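Side-chain contacts in cyclopropane mycolic acid synthase 3 (Mycobacterium tuberculosis, PDB 1L1E), which probably converts the proximal double bond of alpha mycolic acids into a cyclopropane ring, taking the methylene group from S-adenosyl-L-methionine: residues A[137-142]-A[148-153]; A[39-44]-A[232-237]; A[78-83]-A[108-113]; A[241-246]-A[257-262]. All blocks are in the same frame, centred on the assembly; numbering follows the deposited sequence.

Contact 1. Residues A[137-142]-A[148-153]. With SAH (S-adenosyl-L-homocysteine), chain D.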
# COMPACT_ATOMS: atom_id res chain seq x y z
N GLY A 137 -0.29 -0.52 -1.52
CA GLY A 137 -1.06 0.67 -1.21
C GLY A 137 -0.79 1.86 -2.11
O GLY A 137 -1.06 3.01 -1.71
N ALA A 138 -0.27 1.63 -3.30
CA ALA A 138 0.00 2.74 -4.22
C ALA A 138 -1.07 2.83 -5.31
O ALA A 138 -1.51 3.92 -5.68
CB ALA A 138 1.35 2.55 -4.87
N PHE A 139 -1.44 1.66 -5.82
CA PHE A 139 -2.42 1.50 -6.89
C PHE A 139 -3.71 2.31 -6.72
O PHE A 139 -4.29 2.76 -7.70
CB PHE A 139 -2.77 0.01 -7.00
CG PHE A 139 -3.47 -0.36 -8.27
CD1 PHE A 139 -2.75 -0.56 -9.44
CD2 PHE A 139 -4.85 -0.51 -8.30
CE1 PHE A 139 -3.40 -0.90 -10.62
CE2 PHE A 139 -5.51 -0.85 -9.47
CZ PHE A 139 -4.79 -1.05 -10.64
N GLU A 140 -4.16 2.49 -5.48
CA GLU A 140 -5.38 3.25 -5.21
C GLU A 140 -5.27 4.72 -5.62
O GLU A 140 -6.29 5.40 -5.78
CB GLU A 140 -5.74 3.18 -3.72
CG GLU A 140 -5.99 1.78 -3.20
CD GLU A 140 -4.77 1.17 -2.53
OE1 GLU A 140 -3.64 1.30 -3.08
OE2 GLU A 140 -4.94 0.56 -1.45
N HIS A 141 -4.04 5.21 -5.78
CA HIS A 141 -3.80 6.60 -6.17
C HIS A 141 -3.62 6.82 -7.67
O HIS A 141 -3.54 7.96 -8.12
CB HIS A 141 -2.55 7.13 -5.47
CG HIS A 141 -2.65 7.17 -3.98
ND1 HIS A 141 -3.20 8.23 -3.30
CD2 HIS A 141 -2.28 6.27 -3.03
CE1 HIS A 141 -3.16 8.00 -2.00
NE2 HIS A 141 -2.60 6.81 -1.81
N PHE A 142 -3.54 5.75 -8.45
CA PHE A 142 -3.29 5.85 -9.89
C PHE A 142 -4.43 6.41 -10.75
O PHE A 142 -4.20 7.22 -11.65
CB PHE A 142 -2.89 4.48 -10.45
CG PHE A 142 -1.65 3.89 -9.82
CD1 PHE A 142 -1.29 2.57 -10.08
CD2 PHE A 142 -0.86 4.63 -8.94
CE1 PHE A 142 -0.16 1.99 -9.49
CE2 PHE A 142 0.27 4.06 -8.34
CZ PHE A 142 0.61 2.74 -8.61
N HIS A 148 -4.11 0.53 -17.74
CA HIS A 148 -3.44 -0.19 -18.81
C HIS A 148 -1.97 0.15 -18.90
O HIS A 148 -1.13 -0.72 -19.12
CB HIS A 148 -4.06 0.09 -20.18
CG HIS A 148 -3.25 -0.47 -21.31
ND1 HIS A 148 -3.28 -1.81 -21.65
CD2 HIS A 148 -2.33 0.10 -22.12
CE1 HIS A 148 -2.41 -2.03 -22.62
NE2 HIS A 148 -1.82 -0.89 -22.92
N HIS A 149 -1.66 1.43 -18.75
CA HIS A 149 -0.28 1.91 -18.84
C HIS A 149 0.58 1.28 -17.74
O HIS A 149 1.68 0.79 -18.00
CB HIS A 149 -0.28 3.44 -18.74
CG HIS A 149 1.05 4.07 -19.06
ND1 HIS A 149 1.95 3.50 -19.93
CD2 HIS A 149 1.62 5.21 -18.62
CE1 HIS A 149 3.02 4.27 -20.02
NE2 HIS A 149 2.85 5.31 -19.23
N PHE A 150 0.07 1.29 -16.51
CA PHE A 150 0.77 0.71 -15.38
C PHE A 150 1.13 -0.75 -15.63
O PHE A 150 2.27 -1.16 -15.46
CB PHE A 150 -0.10 0.82 -14.13
CG PHE A 150 0.45 0.08 -12.94
CD1 PHE A 150 1.57 0.56 -12.27
CD2 PHE A 150 -0.16 -1.09 -12.49
CE1 PHE A 150 2.08 -0.11 -11.15
CE2 PHE A 150 0.33 -1.77 -11.37
CZ PHE A 150 1.45 -1.28 -10.70
N PHE A 151 0.15 -1.54 -16.04
CA PHE A 151 0.43 -2.94 -16.29
C PHE A 151 1.36 -3.16 -17.48
O PHE A 151 2.15 -4.09 -17.48
CB PHE A 151 -0.89 -3.71 -16.42
CG PHE A 151 -1.58 -3.91 -15.09
CD1 PHE A 151 -2.81 -3.31 -14.83
CD2 PHE A 151 -0.97 -4.66 -14.09
CE1 PHE A 151 -3.43 -3.46 -13.59
CE2 PHE A 151 -1.58 -4.82 -12.84
CZ PHE A 151 -2.80 -4.21 -12.59
N GLU A 152 1.28 -2.29 -18.49
CA GLU A 152 2.17 -2.41 -19.64
C GLU A 152 3.62 -2.12 -19.21
O GLU A 152 4.54 -2.82 -19.61
CB GLU A 152 1.77 -1.43 -20.75
CG GLU A 152 2.93 -1.00 -21.63
CD GLU A 152 2.57 0.11 -22.61
OE1 GLU A 152 1.95 1.12 -22.18
OE2 GLU A 152 2.91 -0.02 -23.80
N VAL A 153 3.80 -1.08 -18.40
CA VAL A 153 5.13 -0.71 -17.92
C VAL A 153 5.74 -1.75 -16.98
O VAL A 153 6.91 -2.10 -17.12
CB VAL A 153 5.11 0.66 -17.19
CG1 VAL A 153 6.49 0.99 -16.66
CG2 VAL A 153 4.64 1.75 -18.14
N SAH D . 4.09 1.25 0.10
CA SAH D . 4.28 2.08 1.29
CB SAH D . 3.59 3.45 1.13
CG SAH D . 2.09 3.42 0.81
SD SAH D . 1.35 5.05 0.64
C SAH D . 3.73 1.38 2.54
O SAH D . 3.24 0.25 2.40
OXT SAH D . 3.77 1.97 3.63
C5' SAH D . 1.34 5.24 -1.17
C4' SAH D . 2.72 5.39 -1.82
O4' SAH D . 2.67 5.26 -3.27
C3' SAH D . 3.37 6.75 -1.56
O3' SAH D . 4.79 6.53 -1.39
C2' SAH D . 3.08 7.52 -2.82
O2' SAH D . 3.93 8.65 -2.97
C1' SAH D . 3.27 6.45 -3.86
N9 SAH D . 2.65 6.74 -5.17
C8 SAH D . 1.40 7.15 -5.50
N7 SAH D . 1.14 7.32 -6.75
C5 SAH D . 2.35 6.99 -7.35
C6 SAH D . 2.79 6.94 -8.72
N6 SAH D . 1.99 7.26 -9.75
N1 SAH D . 4.09 6.56 -8.96
C2 SAH D . 4.90 6.24 -7.92
N3 SAH D . 4.60 6.24 -6.61
C4 SAH D . 3.29 6.63 -6.39
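Phe139 and Phe142 meet Phe150 and Phe151 in a buried aromatic cluster. It ties the loop after strand 132-136 to helix 147-157 in the Rossmann-like methyltransferase fold. The tight part is centred on Phe150. Phe142 CE1 sits over one face of the Phe150 ring, off centre, at 3.5 Å from Phe150 CE1. The two ring planes are turned 52° apart. Phe139 meets the same ring as an offset edge-to-face pair, with its edge toward Phe150 and Phe139 CE1 at 3.7 Å from Phe150 CD2. Phe139 CG is anti to the backbone N (chi1 -164°), which carries the ring out to both partners. Its CE1 also reaches Phe151 CZ, at 3.9 Å. Here the two side chains cross at about a right angle, with the ring planes 48° apart. Trp123 adds an edge-to-face contact to Phe150.

The other side of helix 147-157 is looser. His148 is exposed there, and His149 and Glu152 are partly exposed. His149 ND1 donates a hydrogen bond of 3.3 Å to Glu152 OE1, and Glu152 OE2 also pairs with Arg156.

Toward the pocket, the loop meets S-adenosyl-L-homocysteine. Ala138 CB is 3.4 Å from the ribose O4'. Phe142 turns a ring edge to the adenine, with its CE2 at 3.7 Å from C5 of the base.

Contact 2. Residues A[39-44]-A[232-237]; sequences ERDDMT and YARTLD
The guanidinium of Arg234 meets Asp41 at its edge, and Phe38 makes a cation-pi contact with it. Asp41 O lies near the guanidinium plane and takes a hydrogen bond from Arg234 NH2, with an N-H...O angle of 157°. A second bond to the same oxygen, from Arg234 NH1 at 3.3 Å, is weak. NH2 also forms a salt bridge with Asp41 OD1. One aspartate offers Arg234 both a charge and a backbone carbonyl. Both contacts of Arg234 NH2, to Asp41 O and to OD1, are modelled at 2.5 Å. This is very short, so the exact lengths are doubtful. The carboxylate and guanidinium planes are 49° apart, so the two groups do not pair flat.

A second guanidinium, that of Arg40, bridges to Asp42 within the turn. Met43 CG lies over one face of it. At its edge, Arg40 NE and NH2 both donate to the single oxygen Asp42 OD1, a side-on salt bridge with the NE bond at 2.7 Å. Arg40 NH2 also has a salt bridge to Glu47.

Arg234 reaches the loop by a bent path. CG stays anti to the backbone N (chi1 -152°), and the chain then kinks at chi2 and chi3. Asp41 is exposed and Arg234 only partly so, which places this pairing near the surface.

The loop contains a type I beta turn from Arg40 to Met43, closed by Met43 N to Arg40 O at 3.1 Å. Salt bridge and carbonyl bond tie this turn, just before the N-cap Thr44 of helix 45-58, to helix 229-245, which also supplies Tyr232 to the carbonate pocket.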
# COMPACT_ATOMS: atom_id res chain seq x y z
N GLU A 39 -0.51 -12.03 11.69
CA GLU A 39 -0.30 -13.48 11.62
C GLU A 39 -0.76 -14.07 12.94
O GLU A 39 -1.46 -15.08 12.97
CB GLU A 39 1.17 -13.82 11.42
CG GLU A 39 1.63 -13.83 10.00
CD GLU A 39 3.09 -14.19 9.89
OE1 GLU A 39 3.54 -14.50 8.77
OE2 GLU A 39 3.79 -14.17 10.92
N ARG A 40 -0.34 -13.42 14.03
CA ARG A 40 -0.73 -13.82 15.37
C ARG A 40 -1.63 -12.69 15.84
O ARG A 40 -1.31 -11.51 15.64
CB ARG A 40 0.46 -13.91 16.35
CG ARG A 40 1.80 -14.33 15.78
CD ARG A 40 2.81 -14.49 16.92
NE ARG A 40 2.80 -13.34 17.84
CZ ARG A 40 3.54 -12.25 17.70
NH1 ARG A 40 4.38 -12.13 16.68
NH2 ARG A 40 3.44 -11.26 18.58
N ASP A 41 -2.75 -13.02 16.46
CA ASP A 41 -3.68 -12.01 16.95
C ASP A 41 -3.06 -11.09 18.01
O ASP A 41 -3.51 -9.96 18.20
CB ASP A 41 -4.92 -12.68 17.52
CG ASP A 41 -5.84 -11.71 18.22
OD1 ASP A 41 -6.36 -10.79 17.56
OD2 ASP A 41 -6.03 -11.85 19.45
N ASP A 42 -2.03 -11.57 18.69
CA ASP A 42 -1.39 -10.79 19.75
C ASP A 42 -0.31 -9.83 19.25
O ASP A 42 0.27 -9.08 20.05
CB ASP A 42 -0.78 -11.72 20.80
CG ASP A 42 0.32 -12.60 20.22
OD1 ASP A 42 1.35 -12.05 19.78
OD2 ASP A 42 0.15 -13.83 20.21
N MET A 43 -0.02 -9.86 17.96
CA MET A 43 1.01 -8.98 17.41
C MET A 43 0.73 -7.51 17.62
O MET A 43 -0.42 -7.08 17.66
CB MET A 43 1.17 -9.21 15.91
CG MET A 43 1.87 -10.47 15.52
SD MET A 43 2.05 -10.50 13.72
CE MET A 43 3.81 -10.82 13.56
N THR A 44 1.80 -6.73 17.78
CA THR A 44 1.69 -5.29 17.94
C THR A 44 1.58 -4.79 16.50
O THR A 44 1.78 -5.56 15.55
CB THR A 44 2.97 -4.68 18.56
OG1 THR A 44 4.09 -4.90 17.69
CG2 THR A 44 3.27 -5.31 19.92
N TYR A 232 -7.27 -5.20 7.81
CA TYR A 232 -7.28 -3.76 7.59
C TYR A 232 -8.14 -3.06 8.63
O TYR A 232 -7.80 -1.98 9.09
CB TYR A 232 -7.75 -3.41 6.17
CG TYR A 232 -7.40 -2.00 5.75
CD1 TYR A 232 -6.20 -1.41 6.18
CD2 TYR A 232 -8.23 -1.27 4.90
CE1 TYR A 232 -5.84 -0.14 5.77
CE2 TYR A 232 -7.87 0.02 4.48
CZ TYR A 232 -6.68 0.57 4.92
OH TYR A 232 -6.32 1.84 4.51
N ALA A 233 -9.25 -3.69 9.01
CA ALA A 233 -10.13 -3.13 10.01
C ALA A 233 -9.36 -2.91 11.32
O ALA A 233 -9.48 -1.86 11.95
CB ALA A 233 -11.32 -4.07 10.26
N ARG A 234 -8.55 -3.88 11.71
CA ARG A 234 -7.78 -3.74 12.95
C ARG A 234 -6.62 -2.75 12.84
O ARG A 234 -6.22 -2.13 13.83
CB ARG A 234 -7.24 -5.10 13.41
CG ARG A 234 -7.08 -5.13 14.92
CD ARG A 234 -5.72 -5.57 15.37
NE ARG A 234 -5.61 -7.02 15.44
CZ ARG A 234 -5.09 -7.66 16.48
NH1 ARG A 234 -4.65 -6.97 17.52
NH2 ARG A 234 -5.01 -8.98 16.47
N THR A 235 -6.07 -2.63 11.64
CA THR A 235 -4.98 -1.70 11.40
C THR A 235 -5.56 -0.30 11.59
O THR A 235 -5.02 0.51 12.34
CB THR A 235 -4.46 -1.82 9.95
OG1 THR A 235 -4.01 -3.16 9.72
CG2 THR A 235 -3.32 -0.83 9.71
N LEU A 236 -6.68 -0.04 10.93
CA LEU A 236 -7.35 1.25 11.03
C LEU A 236 -7.74 1.56 12.47
O LEU A 236 -7.59 2.70 12.91
CB LEU A 236 -8.58 1.26 10.11
CG LEU A 236 -8.28 1.24 8.60
CD1 LEU A 236 -9.55 1.01 7.82
CD2 LEU A 236 -7.62 2.55 8.18
N ASP A 237 -8.23 0.57 13.21
CA ASP A 237 -8.60 0.80 14.60
C ASP A 237 -7.36 1.26 15.37
O ASP A 237 -7.40 2.24 16.12
CB ASP A 237 -9.13 -0.48 15.26
CG ASP A 237 -10.56 -0.80 14.87
OD1 ASP A 237 -11.32 0.14 14.56
OD2 ASP A 237 -10.93 -2.00 14.88

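Contact 3. Residues A[78-83]-A[108-113]; sequences TMRRAI and DQMDTP
Met110 and Ile83 are brought together by their first torsions. Met110 CG sits between the backbone N and the carbonyl carbon (chi1 48°), which brings SD towards Ile83 CD1 on helix 77-86. Ile83 keeps CG1 anti to its carbonyl carbon and extends it, which leaves CD1 at 4.3 Å from Met110 SD. The other branch, Ile83 CG2, faces Thr112. It lies 3.8 Å from Thr112 CG2 and equally far from OG1. The hydroxyl OG1 itself bonds to Arg114 N.

Arg80, extended from CG to NE, passes Met110 at an angle. The modelled approach of Arg80 NH1 to Met110 CE is too close to be trusted. The strongest polar partner of Arg80 is Glu84, which forms a salt bridge with NE. A water at the edge of the guanidinium makes weak bonds to Arg80 NH1 and Gln109 NE2.

The contact joins helix 77-86 to the end of helix 97-109 and the loop after it. No hydrogen bond joins the two segments directly. The contact therefore probably rests mainly on weak dispersion, with the charge of Arg80 met by Glu84 on its own helix.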
# COMPACT_ATOMS: atom_id res chain seq x y z
N THR A 78 9.85 -1.49 3.53
CA THR A 78 9.84 -2.68 2.68
C THR A 78 11.20 -2.91 2.04
O THR A 78 11.73 -4.02 2.04
CB THR A 78 8.76 -2.57 1.57
OG1 THR A 78 7.46 -2.37 2.16
CG2 THR A 78 8.72 -3.85 0.74
N MET A 79 11.78 -1.85 1.48
CA MET A 79 13.08 -1.99 0.85
C MET A 79 14.14 -2.30 1.90
O MET A 79 15.05 -3.09 1.65
CB MET A 79 13.45 -0.73 0.08
CG MET A 79 12.56 -0.48 -1.14
SD MET A 79 13.19 0.86 -2.18
CE MET A 79 12.66 2.25 -1.25
N ARG A 80 14.04 -1.70 3.08
CA ARG A 80 15.04 -1.99 4.11
C ARG A 80 14.96 -3.47 4.47
O ARG A 80 15.99 -4.14 4.59
CB ARG A 80 14.81 -1.17 5.38
CG ARG A 80 15.97 -1.34 6.35
CD ARG A 80 15.63 -1.04 7.79
NE ARG A 80 16.81 -1.28 8.61
CZ ARG A 80 17.82 -0.42 8.72
NH1 ARG A 80 17.78 0.73 8.06
NH2 ARG A 80 18.88 -0.73 9.45
N ARG A 81 13.75 -3.99 4.63
CA ARG A 81 13.57 -5.40 4.95
C ARG A 81 14.14 -6.27 3.83
O ARG A 81 14.87 -7.23 4.08
CB ARG A 81 12.08 -5.72 5.16
CG ARG A 81 11.81 -7.16 5.60
CD ARG A 81 12.29 -7.42 7.04
NE ARG A 81 11.71 -8.64 7.57
CZ ARG A 81 11.87 -9.08 8.82
NH1 ARG A 81 12.59 -8.39 9.70
NH2 ARG A 81 11.29 -10.21 9.20
N ALA A 82 13.80 -5.93 2.58
CA ALA A 82 14.29 -6.70 1.43
C ALA A 82 15.82 -6.84 1.45
O ALA A 82 16.36 -7.91 1.16
CB ALA A 82 13.85 -6.04 0.12
N ILE A 83 16.50 -5.75 1.79
CA ILE A 83 17.96 -5.76 1.83
C ILE A 83 18.46 -6.65 2.96
O ILE A 83 19.21 -7.60 2.73
CB ILE A 83 18.54 -4.34 2.07
CG1 ILE A 83 18.16 -3.41 0.92
CG2 ILE A 83 20.07 -4.43 2.22
CD1 ILE A 83 18.68 -1.99 1.08
N ASP A 108 21.73 5.99 3.08
CA ASP A 108 23.08 6.48 3.35
C ASP A 108 23.62 6.05 4.71
O ASP A 108 24.84 5.98 4.91
CB ASP A 108 23.11 8.02 3.28
CG ASP A 108 22.81 8.56 1.90
OD1 ASP A 108 23.05 7.86 0.90
OD2 ASP A 108 22.36 9.72 1.80
N GLN A 109 22.73 5.76 5.65
CA GLN A 109 23.13 5.35 6.99
C GLN A 109 23.50 3.87 7.12
O GLN A 109 24.37 3.51 7.91
CB GLN A 109 22.04 5.69 8.01
CG GLN A 109 21.90 7.18 8.27
CD GLN A 109 20.67 7.52 9.09
OE1 GLN A 109 20.50 8.65 9.52
NE2 GLN A 109 19.80 6.53 9.31
N MET A 110 22.83 3.02 6.35
CA MET A 110 23.11 1.59 6.43
C MET A 110 24.31 1.18 5.60
O MET A 110 24.74 1.89 4.69
CB MET A 110 21.86 0.78 6.04
CG MET A 110 21.15 1.19 4.75
SD MET A 110 19.51 0.37 4.57
CE MET A 110 18.51 1.45 5.50
N ASP A 111 24.88 0.04 5.94
CA ASP A 111 26.03 -0.48 5.22
C ASP A 111 25.72 -1.87 4.70
O ASP A 111 25.36 -2.77 5.47
CB ASP A 111 27.27 -0.53 6.11
CG ASP A 111 28.41 -1.30 5.47
OD1 ASP A 111 28.37 -2.55 5.49
OD2 ASP A 111 29.32 -0.66 4.91
N THR A 112 25.85 -2.02 3.39
CA THR A 112 25.60 -3.28 2.70
C THR A 112 26.18 -3.15 1.30
O THR A 112 26.17 -2.06 0.72
CB THR A 112 24.06 -3.59 2.59
OG1 THR A 112 23.87 -4.75 1.76
CG2 THR A 112 23.31 -2.42 1.98
N PRO A 113 26.74 -4.24 0.77
CA PRO A 113 27.31 -4.19 -0.58
C PRO A 113 26.16 -4.13 -1.59
O PRO A 113 26.39 -4.10 -2.79
CB PRO A 113 28.09 -5.49 -0.68
CG PRO A 113 27.33 -6.41 0.23
CD PRO A 113 27.04 -5.53 1.41
O HOH W 1 19.88 3.38 7.99

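Contact 4. Residues A[241-246]-A[257-262]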
# COMPACT_ATOMS: atom_id res chain seq x y z
N THR A 241 -6.73 4.78 17.39
CA THR A 241 -6.43 4.80 18.83
C THR A 241 -5.16 5.60 19.13
O THR A 241 -5.11 6.36 20.09
CB THR A 241 -6.27 3.36 19.38
OG1 THR A 241 -7.52 2.66 19.23
CG2 THR A 241 -5.88 3.37 20.86
N ALA A 242 -4.15 5.43 18.29
CA ALA A 242 -2.88 6.12 18.46
C ALA A 242 -3.03 7.63 18.20
O ALA A 242 -2.54 8.46 18.98
CB ALA A 242 -1.85 5.53 17.51
N LEU A 243 -3.71 7.98 17.12
CA LEU A 243 -3.93 9.38 16.77
C LEU A 243 -4.69 10.05 17.90
O LEU A 243 -4.31 11.13 18.35
CB LEU A 243 -4.74 9.49 15.47
CG LEU A 243 -5.07 10.89 14.95
CD1 LEU A 243 -3.81 11.73 14.85
CD2 LEU A 243 -5.75 10.78 13.59
N GLU A 244 -5.75 9.40 18.37
CA GLU A 244 -6.56 9.94 19.45
C GLU A 244 -5.73 10.24 20.69
O GLU A 244 -5.84 11.32 21.27
CB GLU A 244 -7.69 8.97 19.82
CG GLU A 244 -8.54 9.48 20.98
CD GLU A 244 -9.77 8.63 21.21
OE1 GLU A 244 -10.57 8.98 22.10
OE2 GLU A 244 -9.94 7.62 20.50
N ALA A 245 -4.91 9.28 21.10
CA ALA A 245 -4.07 9.45 22.28
C ALA A 245 -3.09 10.61 22.11
O ALA A 245 -2.63 11.18 23.10
CB ALA A 245 -3.32 8.17 22.60
N ASN A 246 -2.77 10.95 20.87
CA ASN A 246 -1.85 12.04 20.59
C ASN A 246 -2.57 13.26 20.01
O ASN A 246 -1.99 14.04 19.25
CB ASN A 246 -0.75 11.60 19.61
CG ASN A 246 0.14 10.52 20.19
OD1 ASN A 246 -0.15 9.33 20.07
ND2 ASN A 246 1.23 10.94 20.83
N THR A 257 -9.07 20.60 12.30
CA THR A 257 -9.67 20.21 11.03
C THR A 257 -8.99 18.98 10.45
O THR A 257 -9.65 18.04 10.00
CB THR A 257 -9.59 21.36 10.00
OG1 THR A 257 -10.42 22.44 10.42
CG2 THR A 257 -10.06 20.88 8.63
N VAL A 258 -7.66 18.98 10.45
CA VAL A 258 -6.91 17.85 9.91
C VAL A 258 -7.13 16.64 10.80
O VAL A 258 -7.36 15.53 10.32
CB VAL A 258 -5.39 18.17 9.83
CG1 VAL A 258 -4.63 16.94 9.36
CG2 VAL A 258 -5.15 19.33 8.90
N TYR A 259 -7.06 16.85 12.11
CA TYR A 259 -7.25 15.78 13.08
C TYR A 259 -8.60 15.09 12.86
O TYR A 259 -8.66 13.89 12.63
CB TYR A 259 -7.18 16.34 14.50
CG TYR A 259 -7.50 15.33 15.57
CD1 TYR A 259 -6.59 14.34 15.93
CD2 TYR A 259 -8.74 15.35 16.23
CE1 TYR A 259 -6.89 13.39 16.90
CE2 TYR A 259 -9.05 14.41 17.20
CZ TYR A 259 -8.13 13.44 17.53
OH TYR A 259 -8.44 12.51 18.49
N ASP A 260 -9.68 15.87 12.94
CA ASP A 260 -11.01 15.32 12.75
C ASP A 260 -11.11 14.65 11.38
O ASP A 260 -11.77 13.63 11.22
CB ASP A 260 -12.07 16.42 12.87
CG ASP A 260 -12.06 17.10 14.22
OD1 ASP A 260 -11.90 16.40 15.24
OD2 ASP A 260 -12.23 18.33 14.28
N ARG A 261 -10.44 15.23 10.40
CA ARG A 261 -10.44 14.68 9.05
C ARG A 261 -9.92 13.25 9.08
O ARG A 261 -10.55 12.33 8.55
CB ARG A 261 -9.57 15.56 8.14
CG ARG A 261 -9.38 15.05 6.72
CD ARG A 261 -8.68 16.10 5.87
NE ARG A 261 -8.26 15.58 4.57
CZ ARG A 261 -7.72 16.33 3.61
NH1 ARG A 261 -7.55 17.64 3.80
NH2 ARG A 261 -7.35 15.78 2.46
N TYR A 262 -8.77 13.05 9.71
CA TYR A 262 -8.20 11.71 9.79
C TYR A 262 -8.95 10.76 10.70
O TYR A 262 -9.12 9.59 10.36
CB TYR A 262 -6.72 11.78 10.16
CG TYR A 262 -5.86 11.91 8.92
CD1 TYR A 262 -5.77 13.13 8.24
CD2 TYR A 262 -5.23 10.79 8.37
CE1 TYR A 262 -5.07 13.22 7.04
CE2 TYR A 262 -4.54 10.88 7.17
CZ TYR A 262 -4.46 12.09 6.51
OH TYR A 262 -3.77 12.19 5.32
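Tyr259 reaches across to Leu243 and Glu244. From CB the ring swings out with CG anti to the backbone N (chi1 174°), and the side chains of Tyr259 and Leu243 run antiparallel beside each other. Along one ring side, CD1 comes first, at 3.9 Å from Leu243 CG and 4.0 Å from Leu243 CD1. CE1 is next, at 3.7 Å from Leu243 CG. The carbonyl oxygen of Leu243 lies in the ring plane at the edge, near CE1. At the tip, Tyr259 OH is 3.3 Å from Glu244 CA, which also lies near the ring plane. The OH is 3.9 Å from both CB and CG of Glu244, whose chain runs on extended.

Leu243 uses its other branch for a second partner. Its CD2 meets Tyr262 CB at 3.7 Å, while the Tyr262 side chain lies against Leu18 and Tyr33. Helix 247-253 adds Ala250, which touches both Leu243 and Tyr259.

No hydrogen bond crosses between the two segments. The join is mainly apolar, with Leu243 and Tyr259 buried and Glu244 at the exposed rim. The axes of the segments 241-245 and 257-262 come within 10.9 Å, their directions 157° apart. This is a nearly antiparallel helix pair, in which helices 229-245 and 256-274 are linked through the short helix 247-253.

In the fold
Contact 1 touches the bound S-adenosyl-L-homocysteine directly. The side chain of Arg80 in contact 3 is about 12 Å from S-adenosyl-L-homocysteine. The side chain of Tyr262 in contact 4 is about 10 Å from S-adenosyl-L-homocysteine. Contacts 2 and 4 share helix 229-245, with centres 19 Å apart. They lie on the far side of the chain's centre from contact 1, whose centre is 27 Å from that of contact 2 and 30 Å from that of contact 4. Contacts 1 and 3 are both nested in the loop that contact 2 closes. The side chain of Arg234 is about 12 Å from that of Cys269, the probable active-site residue. Contacts 1 and 2 both contribute to the carbonate pocket.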